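Local coordinates for protein Phenylalanine/tyrosine ammonia-lyase (PDB 1Y2M) that catalyses the non-oxidative deamination of L-phenylalanine and L-tyrosine to trans-cinnamic and p-coumaric acid, working as a homotetramer built as a dimer of dimers, at residues L520-A525 with K697-I702; N412-A417 with Q500-L505; D126-Q131 with P257-P262. All blocks are in the same frame, centred on the assembly; numbering follows the deposited sequence.

Contact 1: residues L520-A525 with K697-I702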
loop_
_atom_site.group_PDB
_atom_site.type_symbol
_atom_site.label_atom_id
_atom_site.label_comp_id
_atom_site.label_asym_id
_atom_site.label_seq_id
_atom_site.Cartn_x
_atom_site.Cartn_y
_atom_site.Cartn_z
ATOM N N LEU B 520 17.371 -0.028 6.262
ATOM C CA LEU B 520 18.046 1.272 6.093
ATOM C C LEU B 520 19.487 1.143 6.571
ATOM O O LEU B 520 20.370 1.781 5.992
ATOM C CB LEU B 520 17.338 2.400 6.843
ATOM C CG LEU B 520 17.895 3.815 6.608
ATOM C CD1 LEU B 520 18.114 4.175 5.144
ATOM C CD2 LEU B 520 17.005 4.908 7.204
ATOM N N SER B 521 19.761 0.358 7.630
ATOM C CA SER B 521 21.147 0.193 8.109
ATOM C C SER B 521 21.999 -0.472 7.046
ATOM O O SER B 521 23.171 -0.152 6.893
ATOM C CB SER B 521 21.173 -0.609 9.383
ATOM O OG SER B 521 20.437 0.045 10.441
ATOM N N LEU B 522 21.416 -1.417 6.322
ATOM C CA LEU B 522 22.173 -2.064 5.225
ATOM C C LEU B 522 22.506 -1.031 4.151
ATOM O O LEU B 522 23.625 -0.998 3.629
ATOM C CB LEU B 522 21.319 -3.163 4.564
ATOM C CG LEU B 522 21.030 -4.415 5.402
ATOM C CD1 LEU B 522 19.963 -5.291 4.792
ATOM C CD2 LEU B 522 22.311 -5.204 5.595
ATOM N N LEU B 523 21.520 -0.217 3.794
ATOM C CA LEU B 523 21.700 0.821 2.773
ATOM C C LEU B 523 22.735 1.842 3.214
ATOM O O LEU B 523 23.606 2.254 2.407
ATOM C CB LEU B 523 20.352 1.477 2.474
ATOM C CG LEU B 523 20.348 2.597 1.462
ATOM C CD1 LEU B 523 20.973 2.261 0.184
ATOM C CD2 LEU B 523 18.905 3.200 1.305
ATOM N N LEU B 524 22.608 2.331 4.450
ATOM C CA LEU B 524 23.524 3.386 4.880
ATOM C C LEU B 524 24.955 2.830 5.094
ATOM O O LEU B 524 25.948 3.535 4.865
ATOM C CB LEU B 524 23.000 4.124 6.112
ATOM C CG LEU B 524 21.696 4.870 5.828
ATOM C CD1 LEU B 524 21.433 5.796 7.005
ATOM C CD2 LEU B 524 21.672 5.670 4.529
ATOM N N ALA B 525 25.065 1.565 5.511
ATOM C CA ALA B 525 26.407 0.896 5.606
ATOM C C ALA B 525 27.039 0.849 4.195
ATOM O O ALA B 525 28.207 1.070 4.021
ATOM C CB ALA B 525 26.309 -0.453 6.186
ATOM N N LYS B 697 30.885 -5.324 8.345
ATOM C CA LYS B 697 31.499 -4.736 9.523
ATOM C C LYS B 697 30.933 -3.360 9.825
ATOM O O LYS B 697 30.750 -3.024 11.002
ATOM C CB LYS B 697 33.010 -4.654 9.333
ATOM C CG LYS B 697 33.647 -6.006 9.422
ATOM C CD LYS B 697 35.140 -5.988 9.272
ATOM C CE LYS B 697 35.704 -7.405 9.593
ATOM N NZ LYS B 697 35.088 -8.009 10.816
ATOM N N ILE B 698 30.601 -2.586 8.791
ATOM C CA ILE B 698 29.989 -1.263 8.976
ATOM C C ILE B 698 28.573 -1.430 9.538
ATOM O O ILE B 698 28.166 -0.780 10.508
ATOM C CB ILE B 698 30.028 -0.437 7.700
ATOM C CG1 ILE B 698 31.492 -0.290 7.214
ATOM C CG2 ILE B 698 29.397 0.916 7.936
ATOM C CD1 ILE B 698 31.689 0.514 5.955
ATOM N N TYR B 699 27.802 -2.249 8.837
ATOM C CA TYR B 699 26.425 -2.621 9.277
ATOM C C TYR B 699 26.431 -3.052 10.757
ATOM O O TYR B 699 25.600 -2.626 11.522
ATOM C CB TYR B 699 25.878 -3.723 8.401
ATOM C CG TYR B 699 24.597 -4.405 8.873
ATOM C CD1 TYR B 699 23.334 -3.872 8.641
ATOM C CD2 TYR B 699 24.680 -5.616 9.547
ATOM C CE1 TYR B 699 22.180 -4.553 9.042
ATOM C CE2 TYR B 699 23.530 -6.263 9.954
ATOM C CZ TYR B 699 22.304 -5.738 9.732
ATOM O OH TYR B 699 21.212 -6.470 10.156
ATOM N N GLU B 700 27.363 -3.915 11.141
ATOM C CA GLU B 700 27.381 -4.418 12.520
ATOM C C GLU B 700 27.631 -3.298 13.521
ATOM O O GLU B 700 27.024 -3.273 14.598
ATOM C CB GLU B 700 28.380 -5.556 12.664
ATOM C CG GLU B 700 27.890 -6.821 11.946
ATOM C CD GLU B 700 28.849 -8.010 11.965
ATOM O OE1 GLU B 700 30.062 -7.812 12.176
ATOM O OE2 GLU B 700 28.380 -9.169 11.782
ATOM N N ALA B 701 28.495 -2.352 13.151
ATOM C CA ALA B 701 28.738 -1.157 13.957
ATOM C C ALA B 701 27.554 -0.206 14.061
ATOM O O ALA B 701 27.408 0.505 15.057
ATOM C CB ALA B 701 29.971 -0.421 13.444
ATOM N N ILE B 702 26.697 -0.194 13.049
ATOM C CA ILE B 702 25.441 0.552 13.102
ATOM C C ILE B 702 24.487 -0.184 14.056
ATOM O O ILE B 702 23.963 0.380 15.003
ATOM C CB ILE B 702 24.821 0.752 11.699
ATOM C CG1 ILE B 702 25.743 1.656 10.858
ATOM C CG2 ILE B 702 23.445 1.366 11.818
ATOM C CD1 ILE B 702 25.387 1.663 9.389
#
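Ala525 packs against Tyr699 where the two helices come closest, an example of a small methyl side chain letting two backbones come near each other. Its CB lies 3.5 Å from the backbone N of Tyr699, and the CA atoms of the two residues are 5.1 Å apart. Two isoleucines one helical turn apart, Ile698 and Ile702, flank that methyl: CG2 of Ile698 stands 3.8 Å from Ala525 CB, and CD1 of Ile702 approaches to 3.9 Å of the same atom. The second branch of Ile702 also takes part, its CG2 lying 3.6 Å from Ser521 OG, a hydroxyl hydrogen-bonded to the carbonyl of Asn517 one turn back.

The segments belong to helix 506-560, a long helix of the mainly helical PAL/histidase fold, and to the short helix 691-703 near the C-terminus. Their axes approach to 8.7 Å at 130°, a steep crossing rather nearer to perpendicular than to antiparallel. No hydrogen bond joins the two segments; the packing is apolar.

Tyr699 carries the contact on to Leu522. CG stands anti to the backbone N (chi1 169°), and the ring beyond it meets Leu522 CD2, which sits over one face, 3.5 Å from Tyr699 CD1. The phenol oxygen goes further, bonding to Asp518 and to Asn158 of the second subunit. An alanine at Tyr699 would probably open a gap beside Leu522 and leave Asp518 and that asparagine without their shared hydroxyl partner.

The far side of helix 691-703 is looser: Lys697 and Glu700 make no contact with 520-525 and are partly exposed, although Glu700 still reaches Ser145 of the second subunit.

Contact 2: residues N412-A417 with Q500-L505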
loop_
_atom_site.group_PDB
_atom_site.type_symbol
_atom_site.label_atom_id
_atom_site.label_comp_id
_atom_site.label_asym_id
_atom_site.label_seq_id
_atom_site.Cartn_x
_atom_site.Cartn_y
_atom_site.Cartn_z
ATOM N N ASN B 412 -7.282 3.399 28.075
ATOM C CA ASN B 412 -5.853 3.744 27.955
ATOM C C ASN B 412 -4.901 2.644 27.447
ATOM O O ASN B 412 -3.707 2.852 27.239
ATOM C CB ASN B 412 -5.321 4.353 29.259
ATOM C CG ASN B 412 -5.828 5.748 29.498
ATOM O OD1 ASN B 412 -6.135 6.496 28.561
ATOM N ND2 ASN B 412 -5.870 6.138 30.778
ATOM N N PHE B 413 -5.435 1.457 27.268
ATOM C CA PHE B 413 -4.708 0.380 26.645
ATOM C C PHE B 413 -4.716 0.444 25.099
ATOM O O PHE B 413 -4.100 -0.391 24.462
ATOM C CB PHE B 413 -5.333 -0.927 27.108
ATOM C CG PHE B 413 -6.845 -0.926 27.001
ATOM C CD1 PHE B 413 -7.504 -0.965 25.771
ATOM C CD2 PHE B 413 -7.622 -0.787 28.119
ATOM C CE1 PHE B 413 -8.867 -0.943 25.673
ATOM C CE2 PHE B 413 -8.984 -0.757 28.019
ATOM C CZ PHE B 413 -9.610 -0.827 26.803
ATOM N N GLN B 414 -5.476 1.396 24.515
ATOM C CA GLN B 414 -5.575 1.507 23.074
ATOM C C GLN B 414 -4.323 2.229 22.582
ATOM O O GLN B 414 -4.253 3.473 22.648
ATOM C CB GLN B 414 -6.854 2.264 22.718
ATOM C CG GLN B 414 -7.133 2.467 21.256
ATOM C CD GLN B 414 -7.472 1.162 20.566
ATOM O OE1 GLN B 414 -6.587 0.440 20.125
ATOM N NE2 GLN B 414 -8.766 0.881 20.443
ATOM N N ALA B 415 -3.426 1.465 22.011
ATOM C CA ALA B 415 -2.038 1.951 21.779
ATOM C C ALA B 415 -1.921 2.756 20.468
ATOM O O ALA B 415 -0.901 2.620 19.774
ATOM C CB ALA B 415 -1.011 0.835 21.810
ATOM N N ALA B 416 -2.933 3.562 20.127
ATOM C CA ALA B 416 -2.924 4.354 18.886
ATOM C C ALA B 416 -1.805 5.380 18.901
ATOM O O ALA B 416 -1.141 5.605 17.895
ATOM C CB ALA B 416 -4.252 4.982 18.641
ATOM N N ALA B 417 -1.483 5.912 20.061
ATOM C CA ALA B 417 -0.375 6.898 20.128
ATOM C C ALA B 417 0.911 6.199 19.683
ATOM O O ALA B 417 1.685 6.784 18.905
ATOM C CB ALA B 417 -0.231 7.402 21.511
ATOM N N GLN B 500 -13.637 -5.166 20.308
ATOM C CA GLN B 500 -12.395 -4.494 19.946
ATOM C C GLN B 500 -12.430 -4.097 18.464
ATOM O O GLN B 500 -11.457 -4.276 17.721
ATOM C CB GLN B 500 -11.172 -5.351 20.263
ATOM C CG GLN B 500 -11.187 -5.882 21.711
ATOM C CD GLN B 500 -9.869 -6.383 22.203
ATOM O OE1 GLN B 500 -8.807 -5.960 21.770
ATOM N NE2 GLN B 500 -9.939 -7.293 23.165
ATOM N N ALA B 501 -13.517 -3.453 18.046
ATOM C CA ALA B 501 -13.705 -3.183 16.631
ATOM C C ALA B 501 -12.694 -2.177 16.063
ATOM O O ALA B 501 -12.472 -2.127 14.875
ATOM C CB ALA B 501 -15.093 -2.718 16.357
ATOM N N VAL B 502 -12.191 -1.310 16.931
ATOM C CA VAL B 502 -10.991 -0.534 16.647
ATOM C C VAL B 502 -9.887 -1.075 17.546
ATOM O O VAL B 502 -10.069 -1.260 18.752
ATOM C CB VAL B 502 -11.184 0.982 16.775
ATOM C CG1 VAL B 502 -12.007 1.537 15.586
ATOM C CG2 VAL B 502 -11.825 1.363 18.088
ATOM N N ASN B 503 -8.724 -1.307 16.947
ATOM C CA ASN B 503 -7.536 -1.803 17.662
ATOM C C ASN B 503 -6.317 -1.200 16.964
ATOM O O ASN B 503 -6.344 -1.033 15.749
ATOM C CB ASN B 503 -7.476 -3.313 17.710
ATOM C CG ASN B 503 -7.755 -3.939 16.358
ATOM O OD1 ASN B 503 -6.842 -4.137 15.565
ATOM N ND2 ASN B 503 -9.002 -4.316 16.141
ATOM N N SER B 504 -5.294 -0.823 17.741
ATOM C CA SER B 504 -4.208 0.024 17.243
ATOM C C SER B 504 -3.217 -0.648 16.282
ATOM O O SER B 504 -2.542 0.083 15.480
ATOM C CB SER B 504 -3.396 0.665 18.367
ATOM O OG SER B 504 -2.512 -0.260 18.943
ATOM N N LEU B 505 -3.008 -1.958 16.453
ATOM C CA LEU B 505 -1.995 -2.701 15.685
ATOM C C LEU B 505 -0.564 -2.136 15.900
ATOM O O LEU B 505 0.349 -2.335 15.060
ATOM C CB LEU B 505 -2.348 -2.751 14.194
ATOM C CG LEU B 505 -3.721 -3.314 13.869
ATOM C CD1 LEU B 505 -3.929 -3.158 12.364
ATOM C CD2 LEU B 505 -3.737 -4.773 14.351
#
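Beside the loop that carries the residues forming the imidazolinone cross-link in the mature enzyme, Gln414 and Ala415, just before helix 416-443, meet the loop 500-505 that leads into helix 506-560. The contact illustrates how one amide side chain can join two loops. The chain of Gln414 leaves with CG anti to the backbone N (chi1 -179°) and bends at the next bond. Its NE2 donates to Val502 O at 3.0 Å, with an N-H...O angle of 162°. The acceptor lies close to the plane of the glutamine amide, whereas the donor stands well above the plane of the Val502 carbonyl. The same nitrogen is also bonded to Thr367 of the third subunit, so one amide group ties the loop both to its own chain and to a neighbour. On the other branch of the amide, Gln414 OE1 lies 3.5 Å from Asn503 CA.

Ser504 packs at the start of helix 416-443. Its CB rests against the peptide between Ala415 and Ala416, 3.3 Å from Ala415 C and 3.4 Å from Ala416 N, while OG comes within 3.4 Å of Ala415 CB. That hydroxyl is hydrogen-bonded to the carbonyl of Ser210 and to the backbone N of Ala506, linking the contact to both the cross-link loop and the first turn of helix 506-560.

Within the second loop, Asn503 ND2 bonds to Gln500 O at 2.9 Å, nearly in line with the C=O, and to the carbonyl of Gln493. Gln500 in turn holds Glu496, a cinnamate-binding residue. The loop is consistent with a second shell to the cinnamate site, as in the PAL/histidase family, whose active sites are built from more than one subunit.

Contact 3: residues D126-Q131 with P257-P262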
loop_
_atom_site.group_PDB
_atom_site.type_symbol
_atom_site.label_atom_id
_atom_site.label_comp_id
_atom_site.label_asym_id
_atom_site.label_seq_id
_atom_site.Cartn_x
_atom_site.Cartn_y
_atom_site.Cartn_z
ATOM N N ASP B 126 -11.945 -17.618 44.350
ATOM C CA ASP B 126 -12.532 -17.286 43.051
ATOM C C ASP B 126 -11.762 -16.154 42.372
ATOM O O ASP B 126 -11.549 -16.198 41.169
ATOM C CB ASP B 126 -13.995 -16.899 43.197
ATOM C CG ASP B 126 -14.814 -17.985 43.865
ATOM O OD1 ASP B 126 -14.490 -19.177 43.652
ATOM O OD2 ASP B 126 -15.766 -17.647 44.609
ATOM N N ALA B 127 -11.354 -15.142 43.142
ATOM C CA ALA B 127 -10.472 -14.088 42.598
ATOM C C ALA B 127 -9.184 -14.687 42.050
ATOM O O ALA B 127 -8.690 -14.259 41.007
ATOM C CB ALA B 127 -10.149 -13.025 43.675
ATOM N N ILE B 128 -8.622 -15.661 42.765
ATOM C CA ILE B 128 -7.396 -16.303 42.291
ATOM C C ILE B 128 -7.723 -17.031 40.969
ATOM O O ILE B 128 -6.956 -16.921 40.001
ATOM C CB ILE B 128 -6.757 -17.245 43.372
ATOM C CG1 ILE B 128 -6.056 -16.389 44.442
ATOM C CG2 ILE B 128 -5.711 -18.170 42.756
ATOM C CD1 ILE B 128 -5.712 -17.125 45.747
ATOM N N SER B 129 -8.849 -17.751 40.952
ATOM C CA SER B 129 -9.330 -18.448 39.730
ATOM C C SER B 129 -9.594 -17.523 38.529
ATOM O O SER B 129 -9.316 -17.883 37.370
ATOM C CB SER B 129 -10.603 -19.261 40.027
ATOM O OG SER B 129 -10.316 -20.387 40.835
ATOM N N LEU B 130 -10.139 -16.336 38.790
ATOM C CA LEU B 130 -10.422 -15.374 37.721
ATOM C C LEU B 130 -9.135 -14.950 37.067
ATOM O O LEU B 130 -9.075 -14.798 35.840
ATOM C CB LEU B 130 -11.143 -14.133 38.278
ATOM C CG LEU B 130 -11.458 -13.022 37.267
ATOM C CD1 LEU B 130 -12.241 -13.546 36.072
ATOM C CD2 LEU B 130 -12.219 -11.880 37.966
ATOM N N GLN B 131 -8.085 -14.714 37.849
ATOM C CA GLN B 131 -6.844 -14.264 37.228
ATOM C C GLN B 131 -6.336 -15.398 36.333
ATOM O O GLN B 131 -5.792 -15.167 35.255
ATOM C CB GLN B 131 -5.755 -13.870 38.248
ATOM C CG GLN B 131 -6.175 -12.974 39.431
ATOM C CD GLN B 131 -7.100 -11.865 38.998
ATOM O OE1 GLN B 131 -6.749 -11.050 38.128
ATOM N NE2 GLN B 131 -8.288 -11.824 39.585
ATOM N N PRO B 257 7.642 -17.282 43.059
ATOM C CA PRO B 257 6.478 -17.009 42.189
ATOM C C PRO B 257 5.445 -16.197 42.931
ATOM O O PRO B 257 5.222 -16.441 44.123
ATOM C CB PRO B 257 5.909 -18.396 41.902
ATOM C CG PRO B 257 7.079 -19.312 42.064
ATOM C CD PRO B 257 7.951 -18.715 43.135
ATOM N N VAL B 258 4.853 -15.233 42.252
ATOM C CA VAL B 258 3.729 -14.489 42.813
ATOM C C VAL B 258 2.431 -15.204 42.512
ATOM O O VAL B 258 2.339 -15.933 41.518
ATOM C CB VAL B 258 3.635 -13.039 42.266
ATOM C CG1 VAL B 258 4.820 -12.222 42.763
ATOM C CG2 VAL B 258 3.555 -13.011 40.801
ATOM N N VAL B 259 1.456 -15.025 43.402
ATOM C CA VAL B 259 0.092 -15.496 43.189
ATOM C C VAL B 259 -0.763 -14.261 42.948
ATOM O O VAL B 259 -0.836 -13.387 43.836
ATOM C CB VAL B 259 -0.417 -16.269 44.427
ATOM C CG1 VAL B 259 -1.856 -16.649 44.269
ATOM C CG2 VAL B 259 0.477 -17.479 44.668
ATOM N N LEU B 260 -1.385 -14.182 41.768
ATOM C CA LEU B 260 -2.105 -12.982 41.358
ATOM C C LEU B 260 -3.433 -12.881 42.084
ATOM O O LEU B 260 -4.207 -13.850 42.174
ATOM C CB LEU B 260 -2.322 -12.949 39.844
ATOM C CG LEU B 260 -1.026 -13.008 39.027
ATOM C CD1 LEU B 260 -1.316 -12.805 37.558
ATOM C CD2 LEU B 260 -0.000 -11.989 39.487
ATOM N N GLY B 261 -3.678 -11.694 42.620
ATOM C CA GLY B 261 -4.903 -11.408 43.331
ATOM C C GLY B 261 -5.851 -10.557 42.526
ATOM O O GLY B 261 -5.671 -10.371 41.306
ATOM N N PRO B 262 -6.888 -10.019 43.203
ATOM C CA PRO B 262 -7.884 -9.184 42.561
ATOM C C PRO B 262 -7.241 -8.031 41.802
ATOM O O PRO B 262 -6.346 -7.359 42.316
ATOM C CB PRO B 262 -8.745 -8.668 43.728
ATOM C CG PRO B 262 -8.480 -9.581 44.834
ATOM C CD PRO B 262 -7.120 -10.167 44.649
HETATM O O HOH W 1 -4.375 -16.034 40.436
#
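Gln131 lies against the backbone of Leu260 and Gly261, its CG and amide carbon making the closest contacts between the helix and the loop. Gln131 CG stands 3.5 Å from Leu260 O, and its CB lies 3.9 Å from the CB of Leu260. The amide carbon CD of Gln131 is 3.1 Å from Gly261 O, yet no hydrogen bond joins the amide to that carbonyl. To either side of the glutamine along the loop the touch is apolar: Ala127 CB meets Pro262 CG at 4.0 Å, and Ile128 CD1 comes to 4.2 Å of Val259 CG1.

What turns the glutamine amide lies in the next shell. The chain folds back on its own helix, with CG anti to the carbonyl carbon (chi1 -46°) and a further bend at chi2, and Gln131 NE2 donates to Ala127 O at 2.8 Å. That carbonyl also receives the backbone N of Gln131, the two donors arriving from opposite faces of its plane. OE1 accepts from the backbone N of Gly265, at the start of helix 264-269, so both ends of the amide are bonded and its rotation is fixed. Glu264, through its carboxylate, accepts from the N-H of Gly261.

A water bridges the backbones, donating to Ile128 O and to Leu260 O, each at 2.8 Å. Direct contact between helix 125-138 and the loop is thus van der Waals in kind; the chemistry implies that the water supplies the donors that let the carbonyls of Ile128 and Leu260 lie near each other, while the glutamine side chain links the helix to Gly265.

The three contacts follow one another along the chain, contact 3 closing before contact 2 opens and contact 2 before contact 1. None touches another. Contacts 2 and 3 are the nearer pair, with centres 26 Å apart and nearest atoms about 14 Å apart, and both lie near cinnamate-binding residues: the side chain of Asn503 is about 8 Å from that of Glu496, and that of Gln131 about 10 Å from that of Asn270, which probably binds cinnamate. Contact 1 lies away from these sites, its centre 33 Å from that of contact 2, although helix 506-560 runs from one to the other. All three have the second subunit beside them.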